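Putative aspartate aminotransferase (PDB 1IUG) probably catalyses pyridoxal 5'-phosphate-dependent amino-group transfer, with aspartate as a likely amino donor, as a member of the class-V aminotransferases. Local coordinates at residues A[62-67]-A[88-93]; A[125-130]-A[154-159]; A[176-181]-A[196-201]. All blocks are in the same frame, centred on the assembly; numbering follows the deposited sequence.

The three contacts illustrate how an alpha/beta cofactor domain is assembled around a mixed seven-stranded sheet. Within it lie contact 2 and the strand part of contact 3, the contact centres about 9 Å apart, joined where A158 N meets A178 O at 2.7 Å, probably as a hydrogen bond. Contact 1 pairs two helices on one face of the sheet, its centre about 10 Å from that of contact 2 and 14 Å from that of contact 3. M64 CE reaches D159 OD2 at 3.6 Å, and L67 CD1 reaches A179 C at 3.6 Å. D159 brings contact 2 to the active site: its OD2 lies close to pyridine N1 of the cofactor-modified lysine at position 185.

Contact 1. Residues A[62-67]-A[88-93]; sequences LAMEAL and ERFYEI. With PO4 (phosphate ion), chain C.
Helices 60-71 and 85-96 meet here through short segments whose axes approach to 10.1 Å and whose N-to-C directions diverge by 48° (signed crossing angle -48°). The CA atoms come nearest at E65 and I93, while M64 stands across from F90. With no hydrogen bond between the segments, the joint depends on the shape of its side chains, and M64 is its centrepiece. CG lies beside the backbone N, anti to the carbonyl carbon, and the chain then runs extended until a bend at chi3 (75°) carries the methyl over one face of the F90 ring. M64 CE sits 3.9 Å from the F90 ring centroid in a CH-pi contact, displaced toward the rim, and M64 SD is farther off, at 5.2 Å from the same centroid. This Met-aromatic contact belongs to the helical layer on one face of the large domain's sheet, and both residues also press on D159 of strand 155-159. At the root of the methionine, I93 CD1 packs against M64 CB at 3.7 Å, while the other branch, I93 CG2, meets E65 CA at 3.8 Å. The E65 carboxylate turns elsewhere: OE2 forms a salt bridge with K69 and OE1 accepts from Y212 N of the second subunit, tying this helix to the dimer interface. R89 crosses M64 at about a right angle, its CD 4.0 Å from M64 CE. Bends at chi2 and chi3 then lead its guanidinium away to a phosphate ion, probably acquired from the crystallisation liquor. R89 NH2 donates to phosphate O3 over 2.7 Å, with the oxygen at the edge of the guanidinium and a distinctly bent N-H...O angle of 132°. The same NH2 is hydrogen-bonded to T61 OG1, and W229 of the second subunit packs against the arginine.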
ATOM      1  N   LEU A  62      -6.183  -4.972   3.125  1.00 25.40           N
ATOM      2  CA  LEU A  62      -6.125  -3.762   3.941  1.00 24.48           C
ATOM      3  C   LEU A  62      -7.485  -3.067   3.966  1.00 22.05           C
ATOM      4  O   LEU A  62      -7.923  -2.579   5.008  1.00 21.76           O
ATOM      5  CB  LEU A  62      -5.065  -2.796   3.402  1.00 24.77           C
ATOM      6  CG  LEU A  62      -4.911  -1.489   4.179  1.00 25.41           C
ATOM      7  CD1 LEU A  62      -4.340  -1.777   5.557  1.00 28.65           C
ATOM      8  CD2 LEU A  62      -4.010  -0.539   3.424  1.00 28.64           C
ATOM      9  N   ALA A  63      -8.137  -3.017   2.807  1.00 21.60           N
ATOM     10  CA  ALA A  63      -9.456  -2.395   2.678  1.00 21.46           C
ATOM     11  C   ALA A  63     -10.505  -3.167   3.483  1.00 21.06           C
ATOM     12  O   ALA A  63     -11.422  -2.570   4.048  1.00 21.87           O
ATOM     13  CB  ALA A  63      -9.863  -2.322   1.202  1.00 18.74           C
ATOM     14  N   MET A  64     -10.365  -4.493   3.524  1.00 21.16           N
ATOM     15  CA  MET A  64     -11.286  -5.350   4.274  1.00 23.04           C
ATOM     16  C   MET A  64     -11.166  -5.073   5.769  1.00 23.13           C
ATOM     17  O   MET A  64     -12.172  -4.950   6.463  1.00 23.57           O
ATOM     18  CB  MET A  64     -10.998  -6.826   4.001  1.00 23.34           C
ATOM     19  CG  MET A  64     -11.390  -7.301   2.622  1.00 25.31           C
ATOM     20  SD  MET A  64     -10.726  -8.946   2.288  1.00 29.53           S
ATOM     21  CE  MET A  64     -11.808  -9.999   3.264  1.00 25.69           C
ATOM     22  N   GLU A  65      -9.928  -4.953   6.244  1.00 23.68           N
ATOM     23  CA  GLU A  65      -9.654  -4.671   7.648  1.00 24.03           C
ATOM     24  C   GLU A  65     -10.154  -3.291   8.053  1.00 24.33           C
ATOM     25  O   GLU A  65     -10.707  -3.125   9.139  1.00 25.15           O
ATOM     26  CB  GLU A  65      -8.151  -4.770   7.940  1.00 23.98           C
ATOM     27  CG  GLU A  65      -7.788  -4.463   9.398  1.00 24.28           C
ATOM     28  CD  GLU A  65      -6.336  -4.755   9.733  1.00 23.71           C
ATOM     29  OE1 GLU A  65      -5.711  -5.591   9.051  1.00 25.48           O
ATOM     30  OE2 GLU A  65      -5.821  -4.155  10.694  1.00 24.94           O
ATOM     31  N   ALA A  66      -9.953  -2.303   7.183  1.00 23.00           N
ATOM     32  CA  ALA A  66     -10.384  -0.936   7.462  1.00 23.58           C
ATOM     33  C   ALA A  66     -11.903  -0.838   7.551  1.00 24.64           C
ATOM     34  O   ALA A  66     -12.435  -0.074   8.358  1.00 25.18           O
ATOM     35  CB  ALA A  66      -9.861   0.008   6.401  1.00 23.87           C
ATOM     36  N   LEU A  67     -12.588  -1.599   6.702  1.00 25.47           N
ATOM     37  CA  LEU A  67     -14.046  -1.619   6.678  1.00 25.46           C
ATOM     38  C   LEU A  67     -14.567  -2.136   8.014  1.00 26.15           C
ATOM     39  O   LEU A  67     -15.414  -1.502   8.643  1.00 26.30           O
ATOM     40  CB  LEU A  67     -14.542  -2.519   5.539  1.00 22.68           C
ATOM     41  CG  LEU A  67     -16.047  -2.673   5.257  1.00 24.92           C
ATOM     42  CD1 LEU A  67     -16.225  -3.156   3.832  1.00 23.86           C
ATOM     43  CD2 LEU A  67     -16.723  -3.648   6.230  1.00 22.97           C
ATOM     44  N   GLU A  88     -13.282 -16.938   4.665  1.00 29.23           N
ATOM     45  CA  GLU A  88     -12.525 -17.429   5.748  1.00 33.29           C
ATOM     46  C   GLU A  88     -11.853 -16.184   6.198  1.00 34.17           C
ATOM     47  O   GLU A  88     -11.942 -15.749   7.332  1.00 34.12           O
ATOM     48  CB  GLU A  88     -11.447 -18.449   5.371  1.00 36.42           C
ATOM     49  CG  GLU A  88     -10.234 -18.464   6.306  1.00 44.14           C
ATOM     50  CD  GLU A  88     -10.254 -19.638   7.280  1.00 48.61           C
ATOM     51  OE1 GLU A  88     -10.495 -19.387   8.480  1.00 52.85           O
ATOM     52  OE2 GLU A  88     -10.023 -20.775   6.833  1.00 50.58           O
ATOM     53  N   ARG A  89     -11.152 -15.590   5.266  1.00 34.28           N
ATOM     54  CA  ARG A  89     -10.379 -14.374   5.480  1.00 34.34           C
ATOM     55  C   ARG A  89     -11.065 -13.287   6.310  1.00 32.46           C
ATOM     56  O   ARG A  89     -10.465 -12.678   7.205  1.00 31.11           O
ATOM     57  CB  ARG A  89      -9.970 -13.827   4.117  1.00 37.08           C
ATOM     58  CG  ARG A  89      -8.502 -13.406   4.018  1.00 40.16           C
ATOM     59  CD  ARG A  89      -8.333 -11.898   4.005  1.00 40.41           C
ATOM     60  NE  ARG A  89      -7.265 -11.536   3.072  1.00 43.76           N
ATOM     61  CZ  ARG A  89      -6.467 -12.374   2.415  1.00 42.24           C
ATOM     62  NH1 ARG A  89      -6.615 -13.685   2.564  1.00 39.88           N
ATOM     63  NH2 ARG A  89      -5.525 -11.901   1.612  1.00 43.71           N
ATOM     64  N   PHE A  90     -12.306 -13.009   6.016  1.00 31.11           N
ATOM     65  CA  PHE A  90     -13.066 -12.032   6.736  1.00 29.82           C
ATOM     66  C   PHE A  90     -13.258 -12.368   8.237  1.00 29.91           C
ATOM     67  O   PHE A  90     -13.269 -11.480   9.109  1.00 29.53           O
ATOM     68  CB  PHE A  90     -14.398 -11.886   6.022  1.00 28.71           C
ATOM     69  CG  PHE A  90     -14.727 -10.518   5.545  1.00 27.73           C
ATOM     70  CD1 PHE A  90     -15.700 -10.347   4.566  1.00 25.18           C
ATOM     71  CD2 PHE A  90     -14.112  -9.404   6.109  1.00 24.89           C
ATOM     72  CE1 PHE A  90     -16.055  -9.095   4.143  1.00 26.63           C
ATOM     73  CE2 PHE A  90     -14.480  -8.127   5.688  1.00 25.75           C
ATOM     74  CZ  PHE A  90     -15.454  -7.972   4.703  1.00 27.89           C
ATOM     75  N   TYR A  91     -13.445 -13.666   8.498  1.00 29.73           N
ATOM     76  CA  TYR A  91     -13.622 -14.216   9.826  1.00 31.45           C
ATOM     77  C   TYR A  91     -12.423 -13.891  10.728  1.00 31.02           C
ATOM     78  O   TYR A  91     -12.594 -13.402  11.845  1.00 31.63           O
ATOM     79  CB  TYR A  91     -13.833 -15.734   9.725  1.00 30.12           C
ATOM     80  CG  TYR A  91     -13.744 -16.478  11.048  1.00 35.92           C
ATOM     81  CD1 TYR A  91     -14.730 -16.330  12.023  1.00 37.12           C
ATOM     82  CD2 TYR A  91     -12.664 -17.325  11.330  1.00 38.08           C
ATOM     83  CE1 TYR A  91     -14.646 -16.999  13.245  1.00 40.27           C
ATOM     84  CE2 TYR A  91     -12.574 -18.003  12.552  1.00 40.51           C
ATOM     85  CZ  TYR A  91     -13.570 -17.832  13.503  1.00 41.65           C
ATOM     86  OH  TYR A  91     -13.496 -18.481  14.718  1.00 45.02           O
ATOM     87  N   GLU A  92     -11.218 -14.151  10.221  1.00 30.55           N
ATOM     88  CA  GLU A  92      -9.984 -13.883  10.962  1.00 32.31           C
ATOM     89  C   GLU A  92      -9.833 -12.393  11.256  1.00 30.82           C
ATOM     90  O   GLU A  92      -9.420 -12.010  12.348  1.00 32.83           O
ATOM     91  CB  GLU A  92      -8.766 -14.390  10.188  1.00 34.51           C
ATOM     92  CG  GLU A  92      -8.717 -15.905   9.989  1.00 38.20           C
ATOM     93  CD  GLU A  92      -7.528 -16.353   9.144  1.00 41.92           C
ATOM     94  OE1 GLU A  92      -6.557 -15.577   8.997  1.00 44.71           O
ATOM     95  OE2 GLU A  92      -7.562 -17.488   8.620  1.00 45.31           O
ATOM     96  N   ILE A  93     -10.172 -11.554  10.282  1.00 30.35           N
ATOM     97  CA  ILE A  93     -10.099 -10.102  10.455  1.00 28.97           C
ATOM     98  C   ILE A  93     -11.047  -9.658  11.574  1.00 28.76           C
ATOM     99  O   ILE A  93     -10.701  -8.797  12.387  1.00 29.19           O
ATOM    100  CB  ILE A  93     -10.453  -9.361   9.136  1.00 27.31           C
ATOM    101  CG1 ILE A  93      -9.312  -9.516   8.127  1.00 25.72           C
ATOM    102  CG2 ILE A  93     -10.751  -7.881   9.403  1.00 25.02           C
ATOM    103  CD1 ILE A  93      -9.597  -8.911   6.772  1.00 25.27           C
TER
HETATM  104  P   PO4 C3693      -3.689 -13.746  -1.569  1.00 88.63           P
HETATM  105  O1  PO4 C3693      -2.215 -13.574  -1.169  1.00 89.06           O
HETATM  106  O2  PO4 C3693      -4.143 -15.199  -1.391  1.00 88.72           O
HETATM  107  O3  PO4 C3693      -4.588 -12.809  -0.771  1.00 87.39           O
HETATM  108  O4  PO4 C3693      -3.786 -13.385  -3.096  1.00 89.59           O

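Contact 2. Residues A[125-130]-A[154-159]; sequences LLLVHS and GLVGAD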
ATOM      1  N   LEU A 125     -23.276  -8.267   9.391  1.00 30.51           N
ATOM      2  CA  LEU A 125     -23.091  -9.445   8.548  1.00 29.01           C
ATOM      3  C   LEU A 125     -21.982  -9.110   7.547  1.00 28.99           C
ATOM      4  O   LEU A 125     -21.963  -8.017   6.961  1.00 28.34           O
ATOM      5  CB  LEU A 125     -24.380  -9.769   7.785  1.00 28.57           C
ATOM      6  CG  LEU A 125     -24.291 -10.854   6.705  1.00 29.03           C
ATOM      7  CD1 LEU A 125     -23.999 -12.212   7.326  1.00 29.21           C
ATOM      8  CD2 LEU A 125     -25.583 -10.906   5.909  1.00 29.21           C
ATOM      9  N   LEU A 126     -21.025 -10.021   7.401  1.00 27.01           N
ATOM     10  CA  LEU A 126     -19.925  -9.814   6.466  1.00 27.14           C
ATOM     11  C   LEU A 126     -20.032 -10.876   5.394  1.00 26.01           C
ATOM     12  O   LEU A 126     -20.084 -12.071   5.695  1.00 27.42           O
ATOM     13  CB  LEU A 126     -18.576  -9.901   7.181  1.00 27.19           C
ATOM     14  CG  LEU A 126     -18.314  -8.860   8.270  1.00 29.57           C
ATOM     15  CD1 LEU A 126     -16.953  -9.127   8.914  1.00 26.88           C
ATOM     16  CD2 LEU A 126     -18.376  -7.453   7.679  1.00 28.65           C
ATOM     17  N   LEU A 127     -20.077 -10.441   4.142  1.00 25.90           N
ATOM     18  CA  LEU A 127     -20.211 -11.364   3.023  1.00 26.44           C
ATOM     19  C   LEU A 127     -19.181 -11.150   1.927  1.00 25.34           C
ATOM     20  O   LEU A 127     -18.723 -10.034   1.699  1.00 23.58           O
ATOM     21  CB  LEU A 127     -21.605 -11.220   2.404  1.00 27.04           C
ATOM     22  CG  LEU A 127     -22.836 -11.551   3.248  1.00 27.76           C
ATOM     23  CD1 LEU A 127     -24.077 -10.954   2.588  1.00 28.38           C
ATOM     24  CD2 LEU A 127     -22.972 -13.057   3.416  1.00 24.34           C
ATOM     25  N   VAL A 128     -18.820 -12.239   1.259  1.00 25.73           N
ATOM     26  CA  VAL A 128     -17.894 -12.187   0.138  1.00 25.71           C
ATOM     27  C   VAL A 128     -18.771 -12.401  -1.097  1.00 25.39           C
ATOM     28  O   VAL A 128     -19.379 -13.462  -1.266  1.00 25.61           O
ATOM     29  CB  VAL A 128     -16.798 -13.276   0.234  1.00 24.42           C
ATOM     30  CG1 VAL A 128     -15.959 -13.293  -1.033  1.00 22.72           C
ATOM     31  CG2 VAL A 128     -15.897 -12.994   1.423  1.00 21.31           C
ATOM     32  N   HIS A 129     -18.885 -11.359  -1.915  1.00 23.83           N
ATOM     33  CA  HIS A 129     -19.709 -11.393  -3.118  1.00 24.14           C
ATOM     34  C   HIS A 129     -19.236 -12.471  -4.096  1.00 23.85           C
ATOM     35  O   HIS A 129     -19.998 -13.364  -4.472  1.00 23.65           O
ATOM     36  CB  HIS A 129     -19.709 -10.016  -3.786  1.00 23.36           C
ATOM     37  CG  HIS A 129     -20.801  -9.834  -4.792  1.00 24.33           C
ATOM     38  ND1 HIS A 129     -21.744 -10.807  -5.050  1.00 25.33           N
ATOM     39  CD2 HIS A 129     -21.106  -8.791  -5.597  1.00 23.49           C
ATOM     40  CE1 HIS A 129     -22.580 -10.370  -5.973  1.00 24.99           C
ATOM     41  NE2 HIS A 129     -22.215  -9.150  -6.322  1.00 25.89           N
ATOM     42  N   SER A 130     -17.974 -12.380  -4.495  1.00 22.81           N
ATOM     43  CA  SER A 130     -17.381 -13.346  -5.404  1.00 23.05           C
ATOM     44  C   SER A 130     -16.231 -14.040  -4.672  1.00 23.50           C
ATOM     45  O   SER A 130     -15.193 -13.429  -4.404  1.00 24.21           O
ATOM     46  CB  SER A 130     -16.883 -12.639  -6.665  1.00 21.61           C
ATOM     47  OG  SER A 130     -16.156 -13.526  -7.494  1.00 24.89           O
ATOM     48  N   GLY A 154     -28.827  -3.322  11.797  1.00 35.34           N
ATOM     49  CA  GLY A 154     -27.575  -3.961  11.430  1.00 33.67           C
ATOM     50  C   GLY A 154     -26.897  -3.421  10.183  1.00 32.24           C
ATOM     51  O   GLY A 154     -27.508  -2.720   9.372  1.00 31.62           O
ATOM     52  N   LEU A 155     -25.618  -3.754  10.039  1.00 31.03           N
ATOM     53  CA  LEU A 155     -24.828  -3.320   8.889  1.00 30.90           C
ATOM     54  C   LEU A 155     -24.352  -4.520   8.086  1.00 29.01           C
ATOM     55  O   LEU A 155     -24.004  -5.556   8.654  1.00 29.29           O
ATOM     56  CB  LEU A 155     -23.611  -2.512   9.347  1.00 30.73           C
ATOM     57  CG  LEU A 155     -23.831  -1.124   9.951  1.00 30.27           C
ATOM     58  CD1 LEU A 155     -22.565  -0.678  10.660  1.00 31.92           C
ATOM     59  CD2 LEU A 155     -24.221  -0.131   8.871  1.00 28.84           C
ATOM     60  N   VAL A 156     -24.360  -4.380   6.764  1.00 27.47           N
ATOM     61  CA  VAL A 156     -23.907  -5.445   5.874  1.00 26.55           C
ATOM     62  C   VAL A 156     -22.664  -4.981   5.109  1.00 27.29           C
ATOM     63  O   VAL A 156     -22.735  -4.060   4.291  1.00 28.64           O
ATOM     64  CB  VAL A 156     -25.005  -5.855   4.863  1.00 28.08           C
ATOM     65  CG1 VAL A 156     -24.486  -6.947   3.926  1.00 25.38           C
ATOM     66  CG2 VAL A 156     -26.250  -6.343   5.602  1.00 26.91           C
ATOM     67  N   GLY A 157     -21.522  -5.580   5.439  1.00 26.71           N
ATOM     68  CA  GLY A 157     -20.269  -5.250   4.780  1.00 25.55           C
ATOM     69  C   GLY A 157     -19.962  -6.316   3.743  1.00 27.06           C
ATOM     70  O   GLY A 157     -20.183  -7.503   3.997  1.00 25.34           O
ATOM     71  N   ALA A 158     -19.447  -5.915   2.582  1.00 25.01           N
ATOM     72  CA  ALA A 158     -19.156  -6.891   1.537  1.00 25.47           C
ATOM     73  C   ALA A 158     -17.786  -6.798   0.877  1.00 25.16           C
ATOM     74  O   ALA A 158     -17.216  -5.717   0.728  1.00 25.96           O
ATOM     75  CB  ALA A 158     -20.234  -6.840   0.474  1.00 24.67           C
ATOM     76  N   ASP A 159     -17.262  -7.962   0.512  1.00 24.63           N
ATOM     77  CA  ASP A 159     -15.989  -8.074  -0.182  1.00 23.43           C
ATOM     78  C   ASP A 159     -16.397  -8.159  -1.649  1.00 22.64           C
ATOM     79  O   ASP A 159     -16.970  -9.159  -2.077  1.00 21.37           O
ATOM     80  CB  ASP A 159     -15.260  -9.359   0.249  1.00 23.48           C
ATOM     81  CG  ASP A 159     -13.978  -9.637  -0.562  1.00 25.23           C
ATOM     82  OD1 ASP A 159     -13.850  -9.197  -1.723  1.00 25.94           O
ATOM     83  OD2 ASP A 159     -13.095 -10.340  -0.037  1.00 25.50           O
TER
HETATM   84  O   HOH W   1     -15.457 -10.630  -4.262  1.00 27.37           O
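From L125 onward, strand 124-128 runs parallel to strand 155-159, the pair being linked through helix 140-150 in a beta-alpha-beta crossover of the large-domain sheet. L125 bonds to the residues flanking V156: its N donates to L155 O and its O accepts from G157 N, both at 2.9 Å and nearly along the C=O axes. Its side chain points to the face lined by helix 140-150, where F147 touches it. L126 takes the other face, toward F90 of helix 85-96. L126 CD2 leans back over glycine, 4.1 Å from G157 CA. L127 N donates to G157 O at an N-H...O angle of 166°, and L127 O receives D159 N. L127 CD1 meets V156 CG1 at 4.2 Å, on the same face as L125. V128 and D159 lie side by side and point the same way, with V128 CG2 3.9 Å from D159 CB. D159 OD1 accepts from V161 N, while D159 OD2 lies close to pyridine N1 of the cofactor-modified lysine at position 185, consistent with the aspartate facing that nitrogen in fold-type I aminotransferases. At H129 the chain leaves the strand, yet H129 N still donates to D159 O. S130, whose OG is hydrogen-bonded to S281 and T162, completes the join through a water that accepts from S130 N at 3.1 Å and lies within hydrogen-bonding distance, 3.0 Å, of D159 O.

Contact 3. Residues A[176-181]-A[196-201]; sequences VDAAAS and VALSPR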
ATOM      1  N   VAL A 176     -26.468  -3.353   0.694  1.00 27.32           N
ATOM      2  CA  VAL A 176     -25.116  -3.365   1.246  1.00 28.10           C
ATOM      3  C   VAL A 176     -24.721  -1.979   1.748  1.00 27.35           C
ATOM      4  O   VAL A 176     -24.868  -0.988   1.036  1.00 28.26           O
ATOM      5  CB  VAL A 176     -24.100  -3.869   0.197  1.00 27.47           C
ATOM      6  CG1 VAL A 176     -22.693  -3.871   0.772  1.00 27.51           C
ATOM      7  CG2 VAL A 176     -24.486  -5.277  -0.261  1.00 25.90           C
ATOM      8  N   ASP A 177     -24.232  -1.915   2.981  1.00 25.64           N
ATOM      9  CA  ASP A 177     -23.832  -0.642   3.574  1.00 26.10           C
ATOM     10  C   ASP A 177     -22.400  -0.232   3.258  1.00 25.09           C
ATOM     11  O   ASP A 177     -22.109   0.952   3.103  1.00 24.35           O
ATOM     12  CB  ASP A 177     -24.047  -0.677   5.088  1.00 27.54           C
ATOM     13  CG  ASP A 177     -25.489  -0.959   5.454  1.00 27.50           C
ATOM     14  OD1 ASP A 177     -26.335  -0.083   5.199  1.00 27.80           O
ATOM     15  OD2 ASP A 177     -25.778  -2.061   5.969  1.00 28.03           O
ATOM     16  N   ALA A 178     -21.513  -1.213   3.146  1.00 25.40           N
ATOM     17  CA  ALA A 178     -20.111  -0.935   2.851  1.00 26.31           C
ATOM     18  C   ALA A 178     -19.489  -2.075   2.062  1.00 25.20           C
ATOM     19  O   ALA A 178     -19.889  -3.233   2.196  1.00 26.32           O
ATOM     20  CB  ALA A 178     -19.332  -0.694   4.145  1.00 24.20           C
ATOM     21  N   ALA A 179     -18.494  -1.741   1.251  1.00 24.37           N
ATOM     22  CA  ALA A 179     -17.830  -2.738   0.430  1.00 24.23           C
ATOM     23  C   ALA A 179     -16.344  -2.439   0.261  1.00 24.30           C
ATOM     24  O   ALA A 179     -15.907  -1.296   0.397  1.00 24.92           O
ATOM     25  CB  ALA A 179     -18.508  -2.824  -0.933  1.00 21.79           C
ATOM     26  N   ALA A 180     -15.574  -3.483  -0.019  1.00 22.66           N
ATOM     27  CA  ALA A 180     -14.142  -3.346  -0.230  1.00 23.44           C
ATOM     28  C   ALA A 180     -13.761  -4.005  -1.552  1.00 22.85           C
ATOM     29  O   ALA A 180     -14.361  -4.997  -1.965  1.00 23.07           O
ATOM     30  CB  ALA A 180     -13.367  -3.985   0.919  1.00 22.26           C
ATOM     31  N   SER A 181     -12.790  -3.408  -2.231  1.00 22.45           N
ATOM     32  CA  SER A 181     -12.294  -3.930  -3.489  1.00 22.24           C
ATOM     33  C   SER A 181     -10.822  -3.556  -3.610  1.00 21.34           C
ATOM     34  O   SER A 181     -10.280  -2.870  -2.743  1.00 23.01           O
ATOM     35  CB  SER A 181     -13.085  -3.366  -4.668  1.00 23.04           C
ATOM     36  OG  SER A 181     -12.728  -4.038  -5.865  1.00 24.27           O
ATOM     37  N   VAL A 196     -12.502   1.371  -0.129  1.00 21.08           N
ATOM     38  CA  VAL A 196     -13.563   1.182   0.847  1.00 22.69           C
ATOM     39  C   VAL A 196     -14.697   2.112   0.433  1.00 22.78           C
ATOM     40  O   VAL A 196     -14.542   3.341   0.423  1.00 20.32           O
ATOM     41  CB  VAL A 196     -13.128   1.538   2.288  1.00 23.54           C
ATOM     42  CG1 VAL A 196     -14.299   1.327   3.245  1.00 24.15           C
ATOM     43  CG2 VAL A 196     -11.954   0.679   2.718  1.00 23.30           C
ATOM     44  N   ALA A 197     -15.797   1.509  -0.002  1.00 23.44           N
ATOM     45  CA  ALA A 197     -16.973   2.258  -0.416  1.00 24.82           C
ATOM     46  C   ALA A 197     -17.951   2.257   0.751  1.00 24.35           C
ATOM     47  O   ALA A 197     -18.270   1.204   1.299  1.00 24.07           O
ATOM     48  CB  ALA A 197     -17.605   1.622  -1.650  1.00 21.99           C
ATOM     49  N   LEU A 198     -18.404   3.449   1.130  1.00 24.95           N
ATOM     50  CA  LEU A 198     -19.335   3.620   2.237  1.00 25.93           C
ATOM     51  C   LEU A 198     -20.615   4.319   1.787  1.00 26.40           C
ATOM     52  O   LEU A 198     -20.572   5.418   1.231  1.00 26.46           O
ATOM     53  CB  LEU A 198     -18.678   4.450   3.347  1.00 27.13           C
ATOM     54  CG  LEU A 198     -17.377   3.915   3.956  1.00 28.14           C
ATOM     55  CD1 LEU A 198     -16.637   5.027   4.665  1.00 29.94           C
ATOM     56  CD2 LEU A 198     -17.671   2.758   4.898  1.00 28.25           C
ATOM     57  N   SER A 199     -21.750   3.676   2.040  1.00 27.30           N
ATOM     58  CA  SER A 199     -23.053   4.238   1.694  1.00 28.60           C
ATOM     59  C   SER A 199     -23.367   5.367   2.683  1.00 29.24           C
ATOM     60  O   SER A 199     -22.698   5.500   3.719  1.00 26.96           O
ATOM     61  CB  SER A 199     -24.135   3.155   1.798  1.00 28.99           C
ATOM     62  OG  SER A 199     -24.336   2.766   3.148  1.00 28.16           O
ATOM     63  N   PRO A 200     -24.372   6.209   2.370  1.00 30.17           N
ATOM     64  CA  PRO A 200     -24.738   7.313   3.270  1.00 32.12           C
ATOM     65  C   PRO A 200     -25.060   6.783   4.667  1.00 32.28           C
ATOM     66  O   PRO A 200     -24.671   7.367   5.675  1.00 33.42           O
ATOM     67  CB  PRO A 200     -25.974   7.903   2.589  1.00 32.20           C
ATOM     68  CG  PRO A 200     -25.671   7.689   1.130  1.00 29.98           C
ATOM     69  CD  PRO A 200     -25.154   6.270   1.120  1.00 28.86           C
ATOM     70  N   ARG A 201     -25.723   5.631   4.693  1.00 34.01           N
ATOM     71  CA  ARG A 201     -26.117   4.932   5.913  1.00 34.41           C
ATOM     72  C   ARG A 201     -24.861   4.660   6.757  1.00 34.56           C
ATOM     73  O   ARG A 201     -24.798   5.017   7.937  1.00 31.73           O
ATOM     74  CB  ARG A 201     -26.782   3.612   5.493  1.00 37.98           C
ATOM     75  CG  ARG A 201     -27.966   3.091   6.310  1.00 40.74           C
ATOM     76  CD  ARG A 201     -27.640   2.802   7.753  1.00 44.76           C
ATOM     77  NE  ARG A 201     -28.628   1.898   8.351  1.00 46.46           N
ATOM     78  CZ  ARG A 201     -28.547   0.569   8.333  1.00 46.02           C
ATOM     79  NH1 ARG A 201     -27.526  -0.036   7.745  1.00 46.56           N
ATOM     80  NH2 ARG A 201     -29.469  -0.160   8.941  1.00 46.31           N
TER
HETATM   81  O   HOH W   2     -27.224   1.033   2.827  1.00 38.06           O
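An antiparallel beta hairpin, strands 178-182 and 193-198, runs here into the N-terminus of helix 200-204. A179 and A197 form a hydrogen-bonded pair: A179 N donates to A197 O at 3.0 Å and A197 N to A179 O at 2.8 Å. The flanking non-hydrogen-bonded pairs, A178 with L198 and A180 with V196, turn their side chains to the face under helix 60-71, and L198 CD2 touches A178 CB at 3.9 Å. At the strand end, D177 O is gripped twice by one residue. S199 N comes nearly along the C=O axis, and S199 OG, 2.9 Å from D177 O, uses an in-plane lone pair. Chi1 of 68° puts this hydroxyl in the crowded position between N and the carbonyl carbon, where it also caps A202 N as the helix N-cap. The D177 carboxylate has several partners: OD2 accepts from V156 N of the adjoining strand, and a water donates to OD1. R201, its chain bent at chi2, crosses D177 obliquely with the two planar groups 30° apart; NH1, also bonded to G154 O, closes a salt bridge to D177 OD1 at 2.8 Å.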